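Local coordinates for protein Alpha/beta hydrolase (Paenibacillus sp. VTT E-133280, PDB 6TJ2) that probably hydrolyses methyl salicylate to salicylic acid, as an extracellular alpha/beta-hydrolase akin to tobacco salicylic acid binding protein 2, at residues L45-H51 / H72-E78; T96-V100 / T125-V130; D107-L113 / R133-V138. One frame throughout, in Å; residues are numbered along the deposited sequence.

Contact 1. Residues L45-H51 / H72-E78; sequences LTFVLIH and HTVYTPE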
loop_
_atom_site.group_PDB
_atom_site.type_symbol
_atom_site.label_atom_id
_atom_site.label_comp_id
_atom_site.label_asym_id
_atom_site.label_seq_id
_atom_site.Cartn_x
_atom_site.Cartn_y
_atom_site.Cartn_z
ATOM N N LEU A 45 22.020 16.419 11.861
ATOM C CA LEU A 45 22.101 14.986 12.163
ATOM C C LEU A 45 23.430 14.440 11.609
ATOM O O LEU A 45 23.986 14.987 10.636
ATOM C CB LEU A 45 20.933 14.245 11.501
ATOM C CG LEU A 45 19.547 14.657 11.998
ATOM C CD1 LEU A 45 18.511 13.939 11.157
ATOM C CD2 LEU A 45 19.341 14.342 13.443
ATOM N N THR A 46 23.899 13.361 12.222
ATOM C CA THR A 46 25.046 12.635 11.687
ATOM C C THR A 46 24.505 11.276 11.263
ATOM O O THR A 46 23.913 10.573 12.096
ATOM C CB THR A 46 26.167 12.501 12.701
ATOM O OG1 THR A 46 26.638 13.837 12.954
ATOM C CG2 THR A 46 27.308 11.639 12.212
ATOM N N PHE A 47 24.706 10.904 10.028
ATOM C CA PHE A 47 24.297 9.593 9.451
ATOM C C PHE A 47 25.539 8.753 9.221
ATOM O O PHE A 47 26.566 9.231 8.674
ATOM C CB PHE A 47 23.612 9.819 8.110
ATOM C CG PHE A 47 22.248 10.419 8.228
ATOM C CD1 PHE A 47 21.100 9.607 8.244
ATOM C CD2 PHE A 47 22.103 11.791 8.178
ATOM C CE1 PHE A 47 19.845 10.199 8.325
ATOM C CE2 PHE A 47 20.843 12.365 8.218
ATOM C CZ PHE A 47 19.726 11.558 8.275
ATOM N N VAL A 48 25.427 7.472 9.513
ATOM C CA VAL A 48 26.344 6.404 9.055
ATOM C C VAL A 48 25.516 5.493 8.157
ATOM O O VAL A 48 24.593 4.826 8.672
ATOM C CB VAL A 48 26.979 5.649 10.228
ATOM C CG1 VAL A 48 27.855 4.518 9.734
ATOM C CG2 VAL A 48 27.823 6.571 11.117
ATOM N N LEU A 49 25.794 5.502 6.860
ATOM C CA LEU A 49 24.979 4.817 5.838
ATOM C C LEU A 49 25.665 3.513 5.465
ATOM O O LEU A 49 26.826 3.574 5.057
ATOM C CB LEU A 49 24.755 5.665 4.602
ATOM C CG LEU A 49 24.233 7.081 4.857
ATOM C CD1 LEU A 49 24.080 7.787 3.547
ATOM C CD2 LEU A 49 22.887 7.062 5.574
ATOM N N ILE A 50 24.956 2.410 5.587
ATOM C CA ILE A 50 25.457 1.030 5.324
ATOM C C ILE A 50 24.736 0.479 4.115
ATOM O O ILE A 50 23.524 0.215 4.181
ATOM C CB ILE A 50 25.273 0.165 6.568
ATOM C CG1 ILE A 50 25.860 0.794 7.838
ATOM C CG2 ILE A 50 25.814 -1.236 6.268
ATOM C CD1 ILE A 50 27.356 1.128 7.726
ATOM N N HIS A 51 25.472 0.308 3.024
ATOM C CA HIS A 51 24.916 -0.269 1.800
ATOM C C HIS A 51 24.598 -1.755 2.009
ATOM O O HIS A 51 25.099 -2.376 2.958
ATOM C CB HIS A 51 25.809 -0.059 0.597
ATOM C CG HIS A 51 27.107 -0.826 0.608
ATOM N ND1 HIS A 51 27.162 -2.176 0.329
ATOM C CD2 HIS A 51 28.366 -0.451 0.914
ATOM C CE1 HIS A 51 28.426 -2.586 0.400
ATOM N NE2 HIS A 51 29.183 -1.558 0.765
ATOM N N HIS A 72 23.763 18.145 7.192
ATOM C CA HIS A 72 24.029 16.905 7.936
ATOM C C HIS A 72 25.441 16.369 7.642
ATOM O O HIS A 72 25.986 16.590 6.538
ATOM C CB HIS A 72 22.918 15.886 7.600
ATOM C CG HIS A 72 21.570 16.462 7.841
ATOM N ND1 HIS A 72 21.211 16.930 9.082
ATOM C CD2 HIS A 72 20.561 16.733 6.992
ATOM C CE1 HIS A 72 19.953 17.388 9.005
ATOM N NE2 HIS A 72 19.557 17.275 7.751
ATOM N N THR A 73 25.970 15.655 8.594
ATOM C CA THR A 73 27.255 14.959 8.470
ATOM C C THR A 73 26.959 13.515 8.031
ATOM O O THR A 73 26.041 12.910 8.586
ATOM C CB THR A 73 28.033 15.004 9.772
ATOM O OG1 THR A 73 28.259 16.390 10.067
ATOM C CG2 THR A 73 29.371 14.307 9.661
ATOM N N VAL A 74 27.641 13.063 6.998
ATOM C CA VAL A 74 27.291 11.745 6.408
ATOM C C VAL A 74 28.572 10.928 6.223
ATOM O O VAL A 74 29.489 11.384 5.503
ATOM C CB VAL A 74 26.548 11.877 5.083
ATOM C CG1 VAL A 74 26.132 10.512 4.563
ATOM C CG2 VAL A 74 25.347 12.809 5.187
ATOM N N TYR A 75 28.619 9.757 6.811
ATOM C CA TYR A 75 29.712 8.761 6.645
ATOM C C TYR A 75 29.162 7.595 5.838
ATOM O O TYR A 75 28.034 7.113 6.123
ATOM C CB TYR A 75 30.232 8.281 7.987
ATOM C CG TYR A 75 30.830 9.373 8.819
ATOM C CD1 TYR A 75 30.090 10.001 9.815
ATOM C CD2 TYR A 75 32.104 9.818 8.574
ATOM C CE1 TYR A 75 30.606 11.047 10.558
ATOM C CE2 TYR A 75 32.642 10.832 9.343
ATOM C CZ TYR A 75 31.904 11.440 10.322
ATOM O OH TYR A 75 32.463 12.455 11.080
ATOM N N THR A 76 29.864 7.173 4.815
ATOM C CA THR A 76 29.494 6.022 3.951
ATOM C C THR A 76 30.641 5.014 3.917
ATOM O O THR A 76 31.334 4.934 2.914
ATOM C CB THR A 76 29.120 6.476 2.551
ATOM O OG1 THR A 76 30.191 7.157 1.889
ATOM C CG2 THR A 76 27.960 7.448 2.601
ATOM N N PRO A 77 30.843 4.260 4.985
ATOM C CA PRO A 77 31.973 3.324 5.034
ATOM C C PRO A 77 31.808 2.211 4.014
ATOM O O PRO A 77 30.683 1.707 3.780
ATOM C CB PRO A 77 31.902 2.774 6.461
ATOM C CG PRO A 77 30.453 2.946 6.864
ATOM C CD PRO A 77 30.051 4.237 6.211
ATOM N N GLU A 78 32.931 1.744 3.522
ATOM C CA GLU A 78 32.963 0.445 2.843
ATOM C C GLU A 78 33.222 -0.646 3.904
ATOM O O GLU A 78 33.657 -0.332 5.046
ATOM C CB GLU A 78 34.082 0.414 1.805
ATOM C CG GLU A 78 34.015 -0.763 0.863
ATOM C CD GLU A 78 32.610 -0.869 0.318
ATOM O OE1 GLU A 78 32.355 -0.183 -0.705
ATOM O OE2 GLU A 78 31.818 -1.667 0.858
HETATM O O HOH W 1 27.985 1.988 3.088
#

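Contact 2. Residues T96-V100 / T125-V130; sequences TKSVV and TVSQQV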
loop_
_atom_site.group_PDB
_atom_site.type_symbol
_atom_site.label_atom_id
_atom_site.label_comp_id
_atom_site.label_asym_id
_atom_site.label_seq_id
_atom_site.Cartn_x
_atom_site.Cartn_y
_atom_site.Cartn_z
ATOM N N THR A 96 30.789 -7.057 10.009
ATOM C CA THR A 96 30.349 -6.330 11.200
ATOM C C THR A 96 31.571 -5.691 11.846
ATOM O O THR A 96 31.530 -4.519 12.180
ATOM C CB THR A 96 29.629 -7.266 12.148
ATOM O OG1 THR A 96 28.480 -7.787 11.484
ATOM C CG2 THR A 96 29.274 -6.597 13.442
ATOM N N LYS A 97 32.673 -6.444 11.991
ATOM C CA LYS A 97 33.867 -5.920 12.643
ATOM C C LYS A 97 34.422 -4.786 11.815
ATOM O O LYS A 97 34.853 -3.769 12.414
ATOM C CB LYS A 97 34.924 -7.010 12.832
ATOM C CG LYS A 97 36.235 -6.469 13.394
ATOM C CD LYS A 97 37.156 -7.544 13.907
ATOM C CE LYS A 97 38.163 -7.016 14.917
ATOM N NZ LYS A 97 39.060 -6.050 14.303
ATOM N N SER A 98 34.398 -4.866 10.508
ATOM C CA SER A 98 34.937 -3.733 9.696
ATOM C C SER A 98 34.150 -2.437 9.938
ATOM O O SER A 98 34.716 -1.340 9.973
ATOM C CB SER A 98 35.042 -4.091 8.236
ATOM O OG SER A 98 33.774 -4.225 7.579
ATOM N N VAL A 99 32.844 -2.524 10.119
ATOM C CA VAL A 99 32.023 -1.316 10.370
ATOM C C VAL A 99 32.210 -0.847 11.795
ATOM O O VAL A 99 32.362 0.366 12.040
ATOM C CB VAL A 99 30.566 -1.594 10.054
ATOM C CG1 VAL A 99 29.715 -0.362 10.398
ATOM C CG2 VAL A 99 30.403 -1.999 8.601
ATOM N N VAL A 100 32.259 -1.747 12.756
ATOM C CA VAL A 100 32.510 -1.353 14.172
ATOM C C VAL A 100 33.877 -0.675 14.251
ATOM O O VAL A 100 33.999 0.373 14.944
ATOM C CB VAL A 100 32.431 -2.571 15.104
ATOM C CG1 VAL A 100 32.961 -2.239 16.486
ATOM C CG2 VAL A 100 31.001 -3.105 15.159
ATOM N N THR A 125 23.764 -6.152 13.742
ATOM C CA THR A 125 24.925 -6.748 14.399
ATOM C C THR A 125 25.892 -5.671 14.863
ATOM O O THR A 125 26.474 -5.809 15.974
ATOM C CB THR A 125 25.580 -7.783 13.509
ATOM O OG1 THR A 125 25.956 -7.182 12.274
ATOM C CG2 THR A 125 24.712 -8.996 13.284
ATOM N N VAL A 126 25.973 -4.555 14.163
ATOM C CA VAL A 126 26.794 -3.424 14.617
ATOM C C VAL A 126 26.233 -2.812 15.898
ATOM O O VAL A 126 26.985 -2.551 16.859
ATOM C CB VAL A 126 26.972 -2.384 13.511
ATOM C CG1 VAL A 126 27.562 -1.067 14.008
ATOM C CG2 VAL A 126 27.832 -2.962 12.379
ATOM N N SER A 127 24.915 -2.614 15.945
ATOM C CA SER A 127 24.277 -1.985 17.109
ATOM C C SER A 127 24.492 -2.827 18.345
ATOM O O SER A 127 24.522 -2.217 19.436
ATOM C CB SER A 127 22.846 -1.694 16.844
ATOM O OG SER A 127 22.118 -2.889 16.859
ATOM N N GLN A 128 24.690 -4.148 18.222
ATOM C CA GLN A 128 24.957 -5.030 19.407
ATOM C C GLN A 128 26.262 -4.679 20.084
ATOM O O GLN A 128 26.428 -4.987 21.300
ATOM C CB GLN A 128 24.987 -6.497 18.959
ATOM C CG GLN A 128 23.617 -6.900 18.517
ATOM C CD GLN A 128 23.454 -8.366 18.239
ATOM O OE1 GLN A 128 24.342 -9.044 17.693
ATOM N NE2 GLN A 128 22.268 -8.799 18.424
ATOM N N GLN A 129 27.228 -4.176 19.342
ATOM C CA GLN A 129 28.599 -3.943 19.824
ATOM C C GLN A 129 28.818 -2.503 20.234
ATOM O O GLN A 129 29.689 -2.293 21.096
ATOM C CB GLN A 129 29.568 -4.341 18.713
ATOM C CG GLN A 129 29.542 -5.836 18.476
ATOM C CD GLN A 129 30.692 -6.270 17.621
ATOM O OE1 GLN A 129 31.829 -5.774 17.746
ATOM N NE2 GLN A 129 30.380 -7.234 16.767
ATOM N N VAL A 130 28.087 -1.524 19.677
ATOM C CA VAL A 130 28.292 -0.085 19.997
ATOM C C VAL A 130 26.976 0.585 20.327
ATOM O O VAL A 130 26.696 1.694 19.881
ATOM C CB VAL A 130 29.049 0.645 18.875
ATOM C CG1 VAL A 130 30.477 0.128 18.761
ATOM C CG2 VAL A 130 28.375 0.588 17.512
#

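Contact 3. Residues D107-L113 / R133-V138; sequences DLKDFIL and RIKRIV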
loop_
_atom_site.group_PDB
_atom_site.type_symbol
_atom_site.label_atom_id
_atom_site.label_comp_id
_atom_site.label_asym_id
_atom_site.label_seq_id
_atom_site.Cartn_x
_atom_site.Cartn_y
_atom_site.Cartn_z
ATOM N N ASP A 107 35.792 7.600 16.218
ATOM C CA ASP A 107 35.107 7.890 17.485
ATOM C C ASP A 107 33.726 8.506 17.207
ATOM O O ASP A 107 33.291 9.454 17.886
ATOM C CB ASP A 107 35.979 8.732 18.451
ATOM C CG ASP A 107 35.413 8.740 19.858
ATOM O OD1 ASP A 107 34.820 7.760 20.285
ATOM O OD2 ASP A 107 35.431 9.797 20.526
ATOM N N LEU A 108 32.926 7.890 16.357
ATOM C CA LEU A 108 31.615 8.452 15.972
ATOM C C LEU A 108 30.645 8.190 17.109
ATOM O O LEU A 108 30.683 7.077 17.695
ATOM C CB LEU A 108 31.110 7.798 14.690
ATOM C CG LEU A 108 31.989 8.023 13.472
ATOM C CD1 LEU A 108 31.393 7.444 12.206
ATOM C CD2 LEU A 108 32.295 9.492 13.269
ATOM N N LYS A 109 29.793 9.162 17.445
ATOM C CA LYS A 109 28.737 8.943 18.428
ATOM C C LYS A 109 27.540 9.853 18.142
ATOM O O LYS A 109 27.642 10.758 17.290
ATOM C CB LYS A 109 29.264 9.051 19.847
ATOM C CG LYS A 109 30.023 10.314 20.054
ATOM C CD LYS A 109 30.789 10.374 21.389
ATOM C CE LYS A 109 32.153 9.727 21.378
ATOM N NZ LYS A 109 32.923 10.119 22.582
ATOM N N ASP A 110 26.448 9.485 18.767
ATOM C CA ASP A 110 25.148 10.167 18.671
ATOM C C ASP A 110 24.739 10.270 17.201
ATOM O O ASP A 110 24.237 11.303 16.772
ATOM C CB ASP A 110 25.251 11.556 19.321
ATOM C CG ASP A 110 23.904 12.189 19.606
ATOM O OD1 ASP A 110 22.939 11.455 19.989
ATOM O OD2 ASP A 110 23.841 13.441 19.440
ATOM N N PHE A 111 24.850 9.154 16.482
ATOM C CA PHE A 111 24.589 9.115 15.040
ATOM C C PHE A 111 23.357 8.242 14.757
ATOM O O PHE A 111 22.942 7.352 15.515
ATOM C CB PHE A 111 25.830 8.679 14.256
ATOM C CG PHE A 111 26.373 7.326 14.574
ATOM C CD1 PHE A 111 25.818 6.144 14.059
ATOM C CD2 PHE A 111 27.471 7.219 15.398
ATOM C CE1 PHE A 111 26.386 4.921 14.366
ATOM C CE2 PHE A 111 27.989 5.990 15.736
ATOM C CZ PHE A 111 27.448 4.834 15.237
ATOM N N ILE A 112 22.863 8.507 13.568
ATOM C CA ILE A 112 21.764 7.708 12.962
ATOM C C ILE A 112 22.423 6.594 12.173
ATOM O O ILE A 112 23.159 6.894 11.209
ATOM C CB ILE A 112 20.889 8.588 12.062
ATOM C CG1 ILE A 112 20.338 9.782 12.846
ATOM C CG2 ILE A 112 19.775 7.756 11.453
ATOM C CD1 ILE A 112 19.802 10.828 12.048
ATOM N N LEU A 113 22.197 5.340 12.539
ATOM C CA LEU A 113 22.799 4.197 11.828
ATOM C C LEU A 113 21.726 3.717 10.861
ATOM O O LEU A 113 20.664 3.211 11.327
ATOM C CB LEU A 113 23.200 3.122 12.827
ATOM C CG LEU A 113 23.879 1.894 12.202
ATOM C CD1 LEU A 113 25.165 2.307 11.475
ATOM C CD2 LEU A 113 24.154 0.866 13.316
ATOM N N ARG A 133 26.614 4.324 21.244
ATOM C CA ARG A 133 27.032 5.329 20.227
ATOM C C ARG A 133 25.856 5.754 19.322
ATOM O O ARG A 133 26.025 6.687 18.556
ATOM C CB ARG A 133 28.178 4.814 19.364
ATOM C CG ARG A 133 29.476 4.634 20.117
ATOM C CD ARG A 133 30.542 4.188 19.157
ATOM N NE ARG A 133 31.783 3.961 19.897
ATOM C CZ ARG A 133 32.750 4.837 20.029
ATOM N NH1 ARG A 133 32.697 6.021 19.459
ATOM N NH2 ARG A 133 33.787 4.505 20.788
ATOM N N ILE A 134 24.726 5.067 19.391
ATOM C CA ILE A 134 23.681 5.176 18.351
ATOM C C ILE A 134 22.477 5.954 18.881
ATOM O O ILE A 134 21.920 5.565 19.935
ATOM C CB ILE A 134 23.312 3.769 17.866
ATOM C CG1 ILE A 134 24.512 3.049 17.243
ATOM C CG2 ILE A 134 22.146 3.861 16.890
ATOM C CD1 ILE A 134 24.276 1.574 17.083
ATOM N N LYS A 135 22.102 6.996 18.166
ATOM C CA LYS A 135 20.903 7.799 18.474
ATOM C C LYS A 135 19.615 7.078 18.032
ATOM O O LYS A 135 18.603 7.127 18.739
ATOM C CB LYS A 135 21.045 9.180 17.827
ATOM C CG LYS A 135 19.867 10.139 17.991
ATOM C CD LYS A 135 19.907 11.277 16.985
ATOM C CE LYS A 135 20.272 12.633 17.508
ATOM N NZ LYS A 135 19.496 12.967 18.731
ATOM N N ARG A 136 19.627 6.497 16.832
ATOM C CA ARG A 136 18.432 5.904 16.190
ATOM C C ARG A 136 18.935 4.976 15.094
ATOM O O ARG A 136 19.977 5.268 14.472
ATOM C CB ARG A 136 17.514 7.013 15.655
ATOM C CG ARG A 136 16.255 6.531 14.945
ATOM C CD ARG A 136 15.254 7.641 14.657
ATOM N NE ARG A 136 14.545 8.076 15.823
ATOM C CZ ARG A 136 13.349 7.573 16.238
ATOM N NH1 ARG A 136 12.617 6.615 15.625
ATOM N NH2 ARG A 136 12.853 8.078 17.358
ATOM N N ILE A 137 18.217 3.895 14.884
ATOM C CA ILE A 137 18.543 2.894 13.840
ATOM C C ILE A 137 17.463 2.966 12.777
ATOM O O ILE A 137 16.252 2.878 13.118
ATOM C CB ILE A 137 18.671 1.509 14.444
ATOM C CG1 ILE A 137 19.680 1.448 15.586
ATOM C CG2 ILE A 137 18.991 0.528 13.347
ATOM C CD1 ILE A 137 19.574 0.142 16.386
ATOM N N VAL A 138 17.837 3.173 11.526
ATOM C CA VAL A 138 16.884 3.346 10.416
ATOM C C VAL A 138 17.079 2.200 9.447
ATOM O O VAL A 138 18.184 2.048 8.893
ATOM C CB VAL A 138 17.029 4.714 9.727
ATOM C CG1 VAL A 138 16.066 4.822 8.558
ATOM C CG2 VAL A 138 16.813 5.834 10.731
HETATM O O HOH W 2 36.640 5.248 19.741
#

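Contact 1. Residues L45-H51 / H72-E78
His51 NE2 donates to Glu78 OE2 across 2.6 Å, an almost straight bond that lies in the imidazole plane and enters the carboxylate oxygen on its syn side. The imidazole is swung there by a chi1 of 69°, which puts CG between the backbone N and the carbonyl carbon, while the glutamate chain bends at chi2 to meet it. Glu78 OE1 is held in turn by Ala57 N, and Tyr79 stacks on the His51 ring. A water donates to Leu49 O and Pro77 O and accepts from His51 N; it bridges the two segments just past the strand ends, where Pro77 has no N-H to give Leu49 O. Pro77 CD instead lies 3.5 Å from Leu49 O, and its CG meets Ile50 CD1 at 3.7 Å. Earlier, the parallel ladder pairs Leu45 O with Thr73 N, Phe47 N with Thr73 O, Phe47 O with Tyr75 N and Leu49 N with Tyr75 O. At its head Leu45 N bonds to His72 ND1 at 2.9 Å in the ring plane, which should limit that ring's rotation, and the edge of Phe47 meets its face in a T-shaped pair. On the face that carries Phe47 and Val74, Leu49 CD1 reaches Val74 CG1, 3.6 Å away; on the other, Thr46 CG2 abuts the Tyr75 ring edge at CE1. Helix 61-69, the link of this beta-alpha-beta crossover, lays Leu67 on Phe47, His72 and Val74. Tyr102 of helix 92-105 covers Tyr75 and Pro77, and strand 111-117 flanks strand 46-50.

Contact 2. Residues T96-V100 / T125-V130
Thr96 and Thr125 cross at about a right angle, with OG1 of Thr96 and OG1 of Thr125 in a short hydroxyl contact of 2.7 Å. Thr96 OG1 also bonds to His92 O, one turn back in its own helix; the single proton of Thr125 OG1 may go to Val122 O or to Thr96 OG1, which stays undecided. With OG1 of Thr96 anti to its carbonyl carbon (chi1 -61°), the methyl is turned into the interface, where Thr96 CG2 lies 3.6 Å from Gln129 NE2. The glutamine chain, extended beyond CG, runs across Val100, its OE1 3.8 Å from Val100 CG2. Deeper in, Val126 divides its two branches: CG2 meets Val99 CG1 at 3.8 Å, nearly at right angles, and CG1 touches Val100 CG2 at 4.2 Å. Val100 CG1 passes Val130 CG1 at 4.1 Å, the two chains running in opposite senses. The helix segments 96-100 and 125-129 cross at -52° with axes 9.4 Å apart, joining helices 92-105 and 119-129 of the alpha/beta-hydrolase fold. The contact is thus mostly apolar, made by valine methyls, the Thr96 methyl and the Gln129 chain, with the two hydroxyls satisfied largely by carbonyls of their own helices.

Contact 3. Residues D107-L113 / R133-V138
Arg133 NH1 serves two acceptors at 2.9 Å, both near the guanidinium plane: Asp107 OD1, in a salt bridge, and Leu108 O. This grip closes the N-terminal end of a parallel strand pair in the beta-alpha-beta unit 111-117, 119-129 and 134-139, where Asp107 ends the preceding helix in a Schellman motif. The carboxylate stands 78° to the guanidinium and is met on the anti side of OD1; Leu108 O receives its N-H from above the carbonyl plane. Lys109 NZ completes the network with a salt bridge to Asp107 OD2 whose hydrogen bond is weak. With a leucine in place of Arg133, Asp107 would probably lose its charged mate and Leu108 O a donor, leaving the turn less firmly tied to strand 134-139. Arg133 O accepts weak bonds from Asp110 N and Phe111 N and rests 3.4 Å above one face of the Phe111 ring; a chi1 of 60°, placing CG between the backbone N and the carbonyl carbon, sets the ring there. At the beta bulge between Phe111 and Ile112, Lys135 N bonds to Phe111 O at 2.8 Å; beyond it Leu113 N bonds to Arg136 O and Val138 N to Leu113 O. Lys135 NZ makes a long salt bridge to Asp110 OD1 (4.0 Å) but a stronger one to Asp285; Arg136 NH1 turns to Ser227 and to Asp184 of a second subunit. Ile112 CG2 touches Val138 CG2 at 3.6 Å.

Overall arrangement
Contacts 1 and 3, with centres about 10 Å apart, belong to one parallel sheet: Thr46 O and Ile112 N pair at 2.7 Å, and Val48 N and Ile112 O at 2.9 Å, joining their strands directly. Contact 2 sets two helices against that sheet. Ile50 CD1 meets Val99 CG1 at 3.9 Å, joining it to contact 1, and Val126 CG1 meets Leu113 CD2 at 4.0 Å, joining it to contact 3. Strand 111-117 and helix 119-129 meet at the probable nucleophile elbow, with Ser117 the likely nucleophile of a triad with His264 and Asp234, as is usual in this family. Ile50 touches the elbow residues, whereas His51 lies near the presumed triad without touching it.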